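Local coordinates for protein kirola (Actinidia deliciosa, PDB 4IGV) that is a kiwifruit allergen of the ripening-related (MLP) family with a Bet v 1-like fold, and probably binds small hydrophobic ligands in its interior, at residues A[17-29]-A[75-87]. Numbering follows the deposited sequence. Where two conformers were deposited one is given.
Sequences GIVFYEIFRYRLY and AIDEETKSVTFKI
Tyr21 lies flat against the backbone of Lys81, its ring over this residue just before strand 82-87, with Val83 N at its edge. The Lys81 CA sits 3.5 Å above the ring plane, over its centre, and Lys81 CB adds a CH-pi contact, 17° off the ring normal. Arg25 CB lies on the opposite face, offset toward the rim, so both faces have a neighbour. CG anti to the backbone N (chi1 -167°) turns the ring toward the hairpin, where Tyr21 OH donates to Ser82 O at 2.8 Å. The hydroxyl arrives well above the carbonyl plane, while Asp77 N reaches the same oxygen from the other face; Ser82 O thus serves both the hairpin and the helix. The turn itself is shaped by a G1 beta bulge, in which Lys81 and Ser82 face Asp77, and by an Asx motif in which Asp77 OD1 accepts from Thr80 N.

Beside Tyr21, Arg25 runs extended from CG to NE and crosses Ile76 at about a right angle. Ile76 CG2 lies 3.9 Å above one face of the guanidinium and Tyr26 OH lies over the other, while Arg25 NE is hydrogen-bonded to Gly50 O. Along strand 82-87 the contact is mostly apolar. Val83 points its side chain toward the helix near Phe24, and the Phe85 ring turns its edge to Phe24 O, with CZ 3.7 Å away. The Leu28 and Phe85 side chains come from opposite directions, CD2 of Leu28 3.9 Å from Phe85 CE1.

Helix 17-25 packs on the hairpin of strands 65-77 and 82-88 within the antiparallel Bet v 1-type sheet, its axis inclined by 30° to strand 82-87. Strand 96-107 flanks 82-88, and Thr107 takes the Lys81 amine, while Phe24 also meets Trp116 of strand 112-122, ring planes nearly perpendicular, and Ile144 of helix 131-145.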
loop_
_atom_site.group_PDB
_atom_site.type_symbol
_atom_site.label_atom_id
_atom_site.label_comp_id
_atom_site.label_asym_id
_atom_site.label_seq_id
_atom_site.Cartn_x
_atom_site.Cartn_y
_atom_site.Cartn_z
ATOM N N GLY A 17 14.106 -7.387 1.908
ATOM C CA GLY A 17 13.004 -7.345 0.972
ATOM C C GLY A 17 12.102 -8.540 1.047
ATOM O O GLY A 17 10.921 -8.439 0.752
ATOM N N ILE A 18 12.665 -9.708 1.339
ATOM C CA ILE A 18 11.819 -10.907 1.443
ATOM C C ILE A 18 10.790 -10.722 2.531
ATOM O O ILE A 18 9.608 -11.080 2.388
ATOM C CB ILE A 18 12.634 -12.175 1.615
ATOM C CG1 ILE A 18 13.551 -12.432 0.413
ATOM C CG2 ILE A 18 11.686 -13.414 1.810
ATOM C CD1 ILE A 18 14.722 -13.484 0.708
ATOM N N VAL A 19 11.207 -10.148 3.645
ATOM C CA VAL A 19 10.303 -9.891 4.749
ATOM C C VAL A 19 9.280 -8.795 4.393
ATOM O O VAL A 19 8.105 -8.923 4.686
ATOM C CB VAL A 19 11.084 -9.557 6.007
ATOM C CG1 VAL A 19 10.135 -9.413 7.148
ATOM C CG2 VAL A 19 12.103 -10.661 6.298
ATOM N N PHE A 20 9.685 -7.788 3.643
ATOM C CA PHE A 20 8.768 -6.743 3.262
ATOM C C PHE A 20 7.666 -7.300 2.399
ATOM O O PHE A 20 6.489 -7.017 2.569
ATOM C CB PHE A 20 9.556 -5.656 2.523
ATOM C CG PHE A 20 8.884 -4.342 2.532
ATOM C CD1 PHE A 20 9.199 -3.400 3.479
ATOM C CD2 PHE A 20 7.865 -4.052 1.606
ATOM C CE1 PHE A 20 8.588 -2.147 3.492
ATOM C CE2 PHE A 20 7.223 -2.821 1.591
ATOM C CZ PHE A 20 7.562 -1.856 2.571
ATOM N N TYR A 21 8.046 -8.139 1.428
ATOM C CA TYR A 21 7.023 -8.769 0.607
ATOM C C TYR A 21 6.136 -9.730 1.382
ATOM O O TYR A 21 4.935 -9.781 1.140
ATOM C CB TYR A 21 7.632 -9.451 -0.620
ATOM C CG TYR A 21 6.573 -9.848 -1.649
ATOM C CD1 TYR A 21 5.798 -8.913 -2.298
ATOM C CD2 TYR A 21 6.316 -11.154 -1.914
ATOM C CE1 TYR A 21 4.816 -9.298 -3.225
ATOM C CE2 TYR A 21 5.394 -11.588 -2.809
ATOM C CZ TYR A 21 4.611 -10.677 -3.467
ATOM O OH TYR A 21 3.663 -11.087 -4.395
ATOM N N GLU A 22 6.698 -10.472 2.293
ATOM C CA GLU A 22 5.920 -11.352 3.185
ATOM C C GLU A 22 4.816 -10.545 3.849
ATOM O O GLU A 22 3.649 -11.000 3.963
ATOM C CB GLU A 22 6.849 -11.929 4.274
ATOM C CG GLU A 22 6.136 -12.708 5.435
ATOM C CD GLU A 22 5.741 -14.025 4.920
ATOM O OE1 GLU A 22 6.062 -14.327 3.710
ATOM O OE2 GLU A 22 5.230 -14.802 5.792
ATOM N N ILE A 23 5.176 -9.379 4.362
ATOM C CA ILE A 23 4.204 -8.518 5.037
ATOM C C ILE A 23 3.107 -8.100 4.083
ATOM O O ILE A 23 1.921 -8.208 4.370
ATOM C CB ILE A 23 4.869 -7.299 5.717
ATOM C CG1 ILE A 23 5.792 -7.808 6.812
ATOM C CG2 ILE A 23 3.789 -6.271 6.185
ATOM C CD1 ILE A 23 6.797 -6.716 7.296
ATOM N N PHE A 24 3.462 -7.554 2.932
ATOM C CA PHE A 24 2.461 -7.029 2.015
ATOM C C PHE A 24 1.605 -8.064 1.332
ATOM O O PHE A 24 0.458 -7.787 0.986
ATOM C CB PHE A 24 3.101 -6.054 1.025
ATOM C CG PHE A 24 3.235 -4.671 1.644
ATOM C CD1 PHE A 24 4.276 -4.333 2.415
ATOM C CD2 PHE A 24 2.160 -3.800 1.593
ATOM C CE1 PHE A 24 4.316 -3.095 3.026
ATOM C CE2 PHE A 24 2.227 -2.547 2.209
ATOM C CZ PHE A 24 3.322 -2.228 2.916
ATOM N N ARG A 25 2.145 -9.259 1.145
ATOM C CA ARG A 25 1.385 -10.339 0.571
ATOM C C ARG A 25 0.623 -11.122 1.638
ATOM O O ARG A 25 -0.600 -11.188 1.548
ATOM C CB ARG A 25 2.257 -11.296 -0.254
ATOM C CG ARG A 25 1.436 -12.394 -0.885
ATOM C CD ARG A 25 2.196 -13.345 -1.771
ATOM N NE ARG A 25 1.293 -14.388 -2.250
ATOM C CZ ARG A 25 1.669 -15.474 -2.890
ATOM N NH1 ARG A 25 2.919 -15.625 -3.240
ATOM N NH2 ARG A 25 0.769 -16.347 -3.305
ATOM N N TYR A 26 1.314 -11.732 2.595
ATOM C CA TYR A 26 0.692 -12.679 3.475
ATOM C C TYR A 26 0.355 -12.193 4.879
ATOM O O TYR A 26 -0.492 -12.819 5.550
ATOM C CB TYR A 26 1.618 -13.864 3.617
ATOM C CG TYR A 26 1.620 -14.829 2.474
ATOM C CD1 TYR A 26 2.761 -15.043 1.759
ATOM C CD2 TYR A 26 0.510 -15.592 2.213
ATOM C CE1 TYR A 26 2.800 -15.993 0.718
ATOM C CE2 TYR A 26 0.526 -16.529 1.177
ATOM C CZ TYR A 26 1.700 -16.699 0.479
ATOM O OH TYR A 26 1.690 -17.706 -0.506
ATOM N N ARG A 27 0.995 -11.151 5.370
ATOM C CA ARG A 27 0.801 -10.767 6.778
ATOM C C ARG A 27 0.589 -9.263 6.903
ATOM O O ARG A 27 1.181 -8.592 7.754
ATOM C CB ARG A 27 1.965 -11.248 7.641
ATOM C CG ARG A 27 2.234 -12.752 7.579
ATOM C CD ARG A 27 3.152 -13.302 8.616
ATOM N NE ARG A 27 2.558 -13.175 9.953
ATOM C CZ ARG A 27 3.216 -13.139 11.105
ATOM N NH1 ARG A 27 4.516 -13.246 11.088
ATOM N NH2 ARG A 27 2.568 -12.997 12.271
ATOM N N LEU A 28 -0.370 -8.758 6.138
ATOM C CA LEU A 28 -0.553 -7.332 6.016
ATOM C C LEU A 28 -0.993 -6.705 7.332
ATOM O O LEU A 28 -0.690 -5.539 7.625
ATOM C CB LEU A 28 -1.514 -7.008 4.849
ATOM C CG LEU A 28 -1.567 -5.551 4.363
ATOM C CD1 LEU A 28 -0.213 -4.997 3.886
ATOM C CD2 LEU A 28 -2.619 -5.442 3.273
ATOM N N TYR A 29 -1.680 -7.479 8.156
ATOM C CA TYR A 29 -2.081 -7.063 9.478
ATOM C C TYR A 29 -0.917 -6.603 10.363
ATOM O O TYR A 29 -1.115 -5.832 11.303
ATOM C CB TYR A 29 -2.883 -8.128 10.204
ATOM C CG TYR A 29 -2.203 -9.480 10.267
ATOM C CD1 TYR A 29 -1.267 -9.742 11.250
ATOM C CD2 TYR A 29 -2.460 -10.484 9.354
ATOM C CE1 TYR A 29 -0.639 -10.965 11.317
ATOM C CE2 TYR A 29 -1.841 -11.700 9.415
ATOM C CZ TYR A 29 -0.913 -11.941 10.398
ATOM O OH TYR A 29 -0.308 -13.194 10.445
ATOM N N ALA A 75 -3.958 -8.502 -8.216
ATOM C CA ALA A 75 -2.858 -9.222 -8.841
ATOM C C ALA A 75 -1.771 -9.510 -7.868
ATOM O O ALA A 75 -1.514 -8.716 -6.955
ATOM C CB ALA A 75 -2.309 -8.389 -10.034
ATOM N N ILE A 76 -1.107 -10.616 -8.100
ATOM C CA ILE A 76 0.096 -11.037 -7.393
ATOM C C ILE A 76 1.083 -11.582 -8.374
ATOM O O ILE A 76 0.668 -12.364 -9.246
ATOM C CB ILE A 76 -0.187 -12.093 -6.329
ATOM C CG1 ILE A 76 -1.004 -11.473 -5.222
ATOM C CG2 ILE A 76 1.106 -12.761 -5.779
ATOM C CD1 ILE A 76 -1.399 -12.404 -4.119
ATOM N N ASP A 77 2.337 -11.161 -8.312
ATOM C CA ASP A 77 3.412 -11.776 -9.076
ATOM C C ASP A 77 4.485 -12.183 -8.101
ATOM O O ASP A 77 5.165 -11.334 -7.522
ATOM C CB ASP A 77 3.916 -10.839 -10.148
ATOM C CG ASP A 77 4.946 -11.495 -11.020
ATOM O OD1 ASP A 77 5.704 -12.366 -10.570
ATOM O OD2 ASP A 77 5.011 -11.135 -12.222
ATOM N N GLU A 78 4.580 -13.471 -7.801
ATOM C CA GLU A 78 5.503 -13.936 -6.759
ATOM C C GLU A 78 6.920 -13.842 -7.239
ATOM O O GLU A 78 7.832 -13.701 -6.404
ATOM C CB GLU A 78 5.153 -15.354 -6.264
ATOM C CG GLU A 78 5.202 -16.423 -7.263
ATOM C CD GLU A 78 6.560 -17.025 -7.696
ATOM O OE1 GLU A 78 7.628 -16.784 -7.035
ATOM O OE2 GLU A 78 6.528 -17.798 -8.741
ATOM N N GLU A 79 7.155 -13.852 -8.546
ATOM C CA GLU A 79 8.532 -13.802 -9.055
ATOM C C GLU A 79 9.137 -12.429 -8.934
ATOM O O GLU A 79 10.331 -12.294 -8.594
ATOM C CB GLU A 79 8.596 -14.323 -10.495
ATOM C CG GLU A 79 9.931 -14.273 -11.110
ATOM C CD GLU A 79 10.865 -15.272 -10.493
ATOM O OE1 GLU A 79 10.459 -16.475 -10.363
ATOM O OE2 GLU A 79 12.001 -14.858 -10.187
ATOM N N THR A 80 8.356 -11.393 -9.203
ATOM C CA THR A 80 8.807 -10.049 -9.085
ATOM C C THR A 80 8.453 -9.406 -7.738
ATOM O O THR A 80 8.688 -8.215 -7.497
ATOM C CB THR A 80 8.150 -9.190 -10.173
ATOM O OG1 THR A 80 6.734 -9.149 -10.024
ATOM C CG2 THR A 80 8.533 -9.689 -11.591
ATOM N N LYS A 81 7.890 -10.195 -6.813
ATOM C CA LYS A 81 7.490 -9.733 -5.509
ATOM C C LYS A 81 6.565 -8.504 -5.602
ATOM O O LYS A 81 6.849 -7.448 -5.027
ATOM C CB LYS A 81 8.691 -9.513 -4.597
ATOM C CG LYS A 81 9.557 -10.699 -4.396
ATOM C CD LYS A 81 10.686 -10.356 -3.423
ATOM C CE LYS A 81 11.683 -11.518 -3.250
ATOM N NZ LYS A 81 12.314 -11.950 -4.529
ATOM N N SER A 82 5.502 -8.648 -6.378
ATOM C CA SER A 82 4.543 -7.585 -6.579
ATOM C C SER A 82 3.156 -7.966 -6.111
ATOM O O SER A 82 2.740 -9.130 -6.242
ATOM C CB SER A 82 4.518 -7.217 -8.070
ATOM O OG SER A 82 3.691 -6.104 -8.312
ATOM N N VAL A 83 2.446 -6.983 -5.588
ATOM C CA VAL A 83 1.039 -7.151 -5.203
ATOM C C VAL A 83 0.317 -5.874 -5.577
ATOM O O VAL A 83 0.847 -4.766 -5.408
ATOM C CB VAL A 83 0.879 -7.591 -3.752
ATOM C CG1 VAL A 83 1.580 -6.630 -2.807
ATOM C CG2 VAL A 83 -0.653 -7.773 -3.395
ATOM N N THR A 84 -0.850 -6.033 -6.199
ATOM C CA THR A 84 -1.670 -4.935 -6.665
ATOM C C THR A 84 -3.000 -4.897 -5.907
ATOM O O THR A 84 -3.747 -5.877 -5.886
ATOM C CB THR A 84 -1.976 -5.036 -8.158
ATOM O OG1 THR A 84 -0.740 -5.077 -8.889
ATOM C CG2 THR A 84 -2.828 -3.878 -8.654
ATOM N N PHE A 85 -3.255 -3.747 -5.289
ATOM C CA PHE A 85 -4.470 -3.475 -4.517
ATOM C C PHE A 85 -5.358 -2.501 -5.281
ATOM O O PHE A 85 -4.897 -1.466 -5.776
ATOM C CB PHE A 85 -4.097 -2.819 -3.219
ATOM C CG PHE A 85 -3.224 -3.653 -2.320
ATOM C CD1 PHE A 85 -3.767 -4.569 -1.438
ATOM C CD2 PHE A 85 -1.866 -3.513 -2.364
ATOM C CE1 PHE A 85 -2.915 -5.360 -0.604
ATOM C CE2 PHE A 85 -1.008 -4.282 -1.539
ATOM C CZ PHE A 85 -1.544 -5.205 -0.671
ATOM N N LYS A 86 -6.617 -2.873 -5.491
ATOM C CA LYS A 86 -7.615 -1.989 -6.093
ATOM C C LYS A 86 -8.510 -1.441 -4.978
ATOM O O LYS A 86 -9.132 -2.224 -4.291
ATOM C CB LYS A 86 -8.468 -2.714 -7.145
ATOM C CG LYS A 86 -9.628 -1.884 -7.655
ATOM C CD LYS A 86 -10.433 -2.690 -8.678
ATOM C CE LYS A 86 -11.681 -1.994 -9.044
ATOM N NZ LYS A 86 -12.406 -2.940 -9.941
ATOM N N ILE A 87 -8.615 -0.135 -4.844
ATOM C CA ILE A 87 -9.497 0.471 -3.857
ATOM C C ILE A 87 -10.899 0.482 -4.398
ATOM O O ILE A 87 -11.133 0.978 -5.505
ATOM C CB ILE A 87 -9.046 1.907 -3.447
ATOM C CG1 ILE A 87 -7.578 1.906 -3.006
ATOM C CG2 ILE A 87 -10.041 2.467 -2.362
ATOM C CD1 ILE A 87 -6.968 3.291 -2.737
#